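Local coordinates for OsmC-like protein (Jannaschia sp., PDB 3CJE) that probably reduces organic hydroperoxides with a thiol-based mechanism, like other OsmC-like peroxide-resistance proteins, and forms a dimer, at residues E14-N20 with D32-P38. Numbering follows the deposited sequence.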
ATOM      1  N   GLU A  14      -6.703   3.073  17.988  1.00 15.20           N
ATOM      2  CA  GLU A  14      -5.858   2.393  17.017  1.00 15.61           C
ATOM      3  C   GLU A  14      -6.633   1.624  15.962  1.00 16.74           C
ATOM      4  O   GLU A  14      -7.699   1.038  16.224  1.00 15.64           O
ATOM      5  CB  GLU A  14      -4.940   1.400  17.728  1.00 15.92           C
ATOM      6  CG  GLU A  14      -3.894   2.049  18.596  1.00 20.47           C
ATOM      7  CD  GLU A  14      -2.923   1.047  19.227  1.00 20.99           C
ATOM      8  OE1 GLU A  14      -3.215  -0.185  19.244  1.00 27.86           O
ATOM      9  OE2 GLU A  14      -1.877   1.540  19.672  1.00 30.85           O
ATOM     10  N   VAL A  15      -6.016   1.545  14.788  1.00 14.35           N
ATOM     11  CA  VAL A  15      -6.387   0.618  13.747  1.00 14.68           C
ATOM     12  C   VAL A  15      -5.166  -0.287  13.579  1.00 15.12           C
ATOM     13  O   VAL A  15      -4.046   0.212  13.456  1.00 15.13           O
ATOM     14  CB  VAL A  15      -6.789   1.318  12.403  1.00 15.05           C
ATOM     15  CG1 VAL A  15      -6.947   0.242  11.278  1.00 15.43           C
ATOM     16  CG2 VAL A  15      -8.063   2.173  12.581  1.00 15.46           C
ATOM     17  N   VAL A  16      -5.360  -1.609  13.635  1.00 13.19           N
ATOM     18  CA  VAL A  16      -4.249  -2.581  13.643  1.00 14.74           C
ATOM     19  C   VAL A  16      -4.575  -3.632  12.608  1.00 14.46           C
ATOM     20  O   VAL A  16      -5.627  -4.235  12.651  1.00 15.02           O
ATOM     21  CB  VAL A  16      -4.030  -3.272  15.018  1.00 14.95           C
ATOM     22  CG1 VAL A  16      -2.908  -4.278  14.940  1.00 16.47           C
ATOM     23  CG2 VAL A  16      -3.773  -2.211  16.117  1.00 15.83           C
ATOM     24  N   PHE A  17      -3.651  -3.826  11.668  1.00 13.27           N
ATOM     25  CA  PHE A  17      -3.713  -4.928  10.723  1.00 14.82           C
ATOM     26  C   PHE A  17      -2.472  -5.790  10.859  1.00 15.58           C
ATOM     27  O   PHE A  17      -1.373  -5.306  11.150  1.00 15.83           O
ATOM     28  CB  PHE A  17      -3.787  -4.426   9.275  1.00 14.48           C
ATOM     29  CG  PHE A  17      -5.168  -4.048   8.819  1.00 15.12           C
ATOM     30  CD1 PHE A  17      -5.768  -2.893   9.258  1.00 14.09           C
ATOM     31  CD2 PHE A  17      -5.893  -4.869   7.955  1.00 15.43           C
ATOM     32  CE1 PHE A  17      -7.067  -2.545   8.816  1.00 15.79           C
ATOM     33  CE2 PHE A  17      -7.193  -4.487   7.511  1.00 17.22           C
ATOM     34  CZ  PHE A  17      -7.750  -3.353   7.944  1.00 17.76           C
ATOM     35  N   THR A  18      -2.678  -7.075  10.620  1.00 13.93           N
ATOM     36  CA  THR A  18      -1.584  -8.007  10.474  1.00 15.66           C
ATOM     37  C   THR A  18      -1.667  -8.761   9.150  1.00 15.68           C
ATOM     38  O   THR A  18      -2.728  -8.861   8.538  1.00 15.03           O
ATOM     39  CB  THR A  18      -1.566  -9.021  11.606  1.00 16.73           C
ATOM     40  OG1 THR A  18      -2.767  -9.829  11.613  1.00 17.85           O
ATOM     41  CG2 THR A  18      -1.412  -8.304  12.971  1.00 17.05           C
ATOM     42  N   CYS A  19      -0.542  -9.332   8.752  1.00 15.69           N
ATOM     43  CA  CYS A  19      -0.496 -10.167   7.552  1.00 13.30           C
ATOM     44  C   CYS A  19       0.516 -11.244   7.790  1.00 17.22           C
ATOM     45  O   CYS A  19       1.645 -10.946   8.179  1.00 18.46           O
ATOM     46  CB  CYS A  19      -0.097  -9.341   6.366  1.00 16.97           C
ATOM     47  SG  CYS A  19      -0.107 -10.267   4.797  1.00 18.55           S
ATOM     48  N   ASN A  20       0.093 -12.481   7.598  1.00 16.92           N
ATOM     49  CA  ASN A  20       0.997 -13.605   7.606  1.00 15.44           C
ATOM     50  C   ASN A  20       1.099 -14.119   6.189  1.00 14.81           C
ATOM     51  O   ASN A  20       0.125 -14.588   5.615  1.00 16.77           O
ATOM     52  CB  ASN A  20       0.583 -14.741   8.493  1.00 17.62           C
ATOM     53  CG  ASN A  20       1.698 -15.805   8.538  1.00 28.28           C
ATOM     54  OD1 ASN A  20       2.828 -15.488   8.922  1.00 25.02           O
ATOM     55  ND2 ASN A  20       1.432 -16.981   8.008  1.00 29.91           N
ATOM     56  N   ASP A  32      -2.424 -13.935   4.362  1.00 17.47           N
ATOM     57  CA  ASP A  32      -3.518 -14.030   5.310  1.00 16.77           C
ATOM     58  C   ASP A  32      -3.559 -12.728   6.108  1.00 16.61           C
ATOM     59  O   ASP A  32      -2.803 -12.536   7.054  1.00 16.41           O
ATOM     60  CB  ASP A  32      -3.280 -15.213   6.247  1.00 17.88           C
ATOM     61  CG  ASP A  32      -4.333 -15.355   7.342  1.00 32.26           C
ATOM     62  OD1 ASP A  32      -5.430 -14.678   7.324  1.00 32.66           O
ATOM     63  OD2 ASP A  32      -4.011 -16.169   8.266  1.00 40.70           O
ATOM     64  N   VAL A  33      -4.438 -11.817   5.695  1.00 16.11           N
ATOM     65  CA  VAL A  33      -4.562 -10.499   6.320  1.00 15.15           C
ATOM     66  C   VAL A  33      -5.659 -10.498   7.347  1.00 16.29           C
ATOM     67  O   VAL A  33      -6.717 -11.144   7.166  1.00 16.28           O
ATOM     68  CB  VAL A  33      -4.858  -9.394   5.253  1.00 16.65           C
ATOM     69  CG1 VAL A  33      -5.037  -8.017   5.893  1.00 18.58           C
ATOM     70  CG2 VAL A  33      -3.766  -9.367   4.187  1.00 17.63           C
ATOM     71  N   ALA A  34      -5.400  -9.864   8.482  1.00 15.32           N
ATOM     72  CA  ALA A  34      -6.446  -9.655   9.464  1.00 15.08           C
ATOM     73  C   ALA A  34      -6.508  -8.203   9.912  1.00 16.95           C
ATOM     74  O   ALA A  34      -5.464  -7.596  10.180  1.00 16.56           O
ATOM     75  CB  ALA A  34      -6.195 -10.511  10.702  1.00 16.60           C
HETATM   76  N   MSE A  35      -7.708  -7.635  10.001  0.50 17.20           N
HETATM   77  CA  MSE A  35      -7.903  -6.455  10.829  0.50 16.16           C
HETATM   78  C   MSE A  35      -8.057  -6.994  12.241  0.50 16.31           C
HETATM   79  O   MSE A  35      -8.846  -7.921  12.486  0.50 16.16           O
HETATM   80  CB  MSE A  35      -9.148  -5.647  10.447  0.50 17.42           C
HETATM   81  CG  MSE A  35      -9.210  -4.348  11.191  0.50 18.24           C
HETATM   82 SE   MSE A  35     -10.669  -3.152  10.630  0.37 24.46          SE
HETATM   83  CE  MSE A  35     -12.119  -4.443  10.646  0.50 22.35           C
ATOM     84  N   VAL A  36      -7.292  -6.429  13.172  1.00 14.53           N
ATOM     85  CA  VAL A  36      -7.300  -6.818  14.570  1.00 15.15           C
ATOM     86  C   VAL A  36      -8.052  -5.783  15.403  1.00 16.32           C
ATOM     87  O   VAL A  36      -8.854  -6.141  16.280  1.00 18.53           O
ATOM     88  CB  VAL A  36      -5.855  -7.021  15.102  1.00 17.32           C
ATOM     89  CG1 VAL A  36      -5.914  -7.420  16.567  1.00 22.15           C
ATOM     90  CG2 VAL A  36      -5.148  -8.110  14.269  1.00 19.76           C
ATOM     91  N   LYS A  37      -7.803  -4.506  15.136  1.00 16.68           N
ATOM     92  CA  LYS A  37      -8.571  -3.409  15.713  1.00 18.44           C
ATOM     93  C   LYS A  37      -8.970  -2.479  14.584  1.00 17.20           C
ATOM     94  O   LYS A  37      -8.181  -2.262  13.665  1.00 15.36           O
ATOM     95  CB  LYS A  37      -7.733  -2.625  16.728  1.00 18.57           C
ATOM     96  CG  LYS A  37      -7.169  -3.424  17.863  1.00 23.46           C
ATOM     97  CD  LYS A  37      -6.378  -2.447  18.763  1.00 30.57           C
ATOM     98  CE  LYS A  37      -5.603  -3.103  19.900  1.00 43.15           C
ATOM     99  NZ  LYS A  37      -5.187  -2.044  20.902  1.00 46.86           N
ATOM    100  N   PRO A  38     -10.168  -1.858  14.668  1.00 15.45           N
ATOM    101  CA  PRO A  38     -11.127  -1.882  15.802  1.00 16.84           C
ATOM    102  C   PRO A  38     -11.930  -3.172  16.041  1.00 15.90           C
ATOM    103  O   PRO A  38     -12.473  -3.368  17.135  1.00 16.28           O
ATOM    104  CB  PRO A  38     -12.101  -0.765  15.446  1.00 15.41           C
ATOM    105  CG  PRO A  38     -11.494   0.035  14.449  1.00 23.49           C
ATOM    106  CD  PRO A  38     -10.572  -0.848  13.676  1.00 15.75           C
TER
HETATM  107  O   HOH W   1      -2.731 -11.987   9.867  1.00 20.35           O
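The Phe17 ring lies across selenomethionine Met35, whose CB sits over one ring face, 3.9 Å from the ring centroid and 22° off its normal, a CH-pi contact. The SE end of Met35 adopts two conformations; in one of them SE lies oblique to the ring, a Met-aromatic contact that is therefore doubtful. With chi1 at -83°, CG of Phe17 stands anti to its carbonyl carbon and the ring swings over the neighbouring strand, where Val33 CG1 meets its edge at CD2. Val33 CG2 then packs on Cys19 SG at 3.8 Å. Packing is tight here: Leu63, Ile67 and Thr71 of helix 62-81 close over Phe17, Val33 and Cys19. Beneath them, strands 13-24 and 28-37 form an antiparallel hairpin, with paired backbone bonds at Asn20-Asp32 and Thr18-Ala34. At a classic beta bulge Val36 and Lys37 both face Val16: Val16 O accepts Val36 N at 2.8 Å and, weakly, Lys37 N, while Val16 N bonds to Lys37 O, so the ladder shifts by one residue without breaking. On the other face Val16 and Ala34 are still buried, and a water links Thr18 OG1 to Asp32 O. The looser side is the rim, where the extended Lys37 chain runs beside Val16 and NZ ends 3.2 Å from Glu14 OE1, a salt bridge 42° out of the carboxylate plane; Glu14 OE2 turns to Lys114, and Asp32 is paired with Arg42. Apolar and aromatic packing thus joins the hairpin to the helix, whereas at the rim the charge-charge attraction is probably softened by solvent.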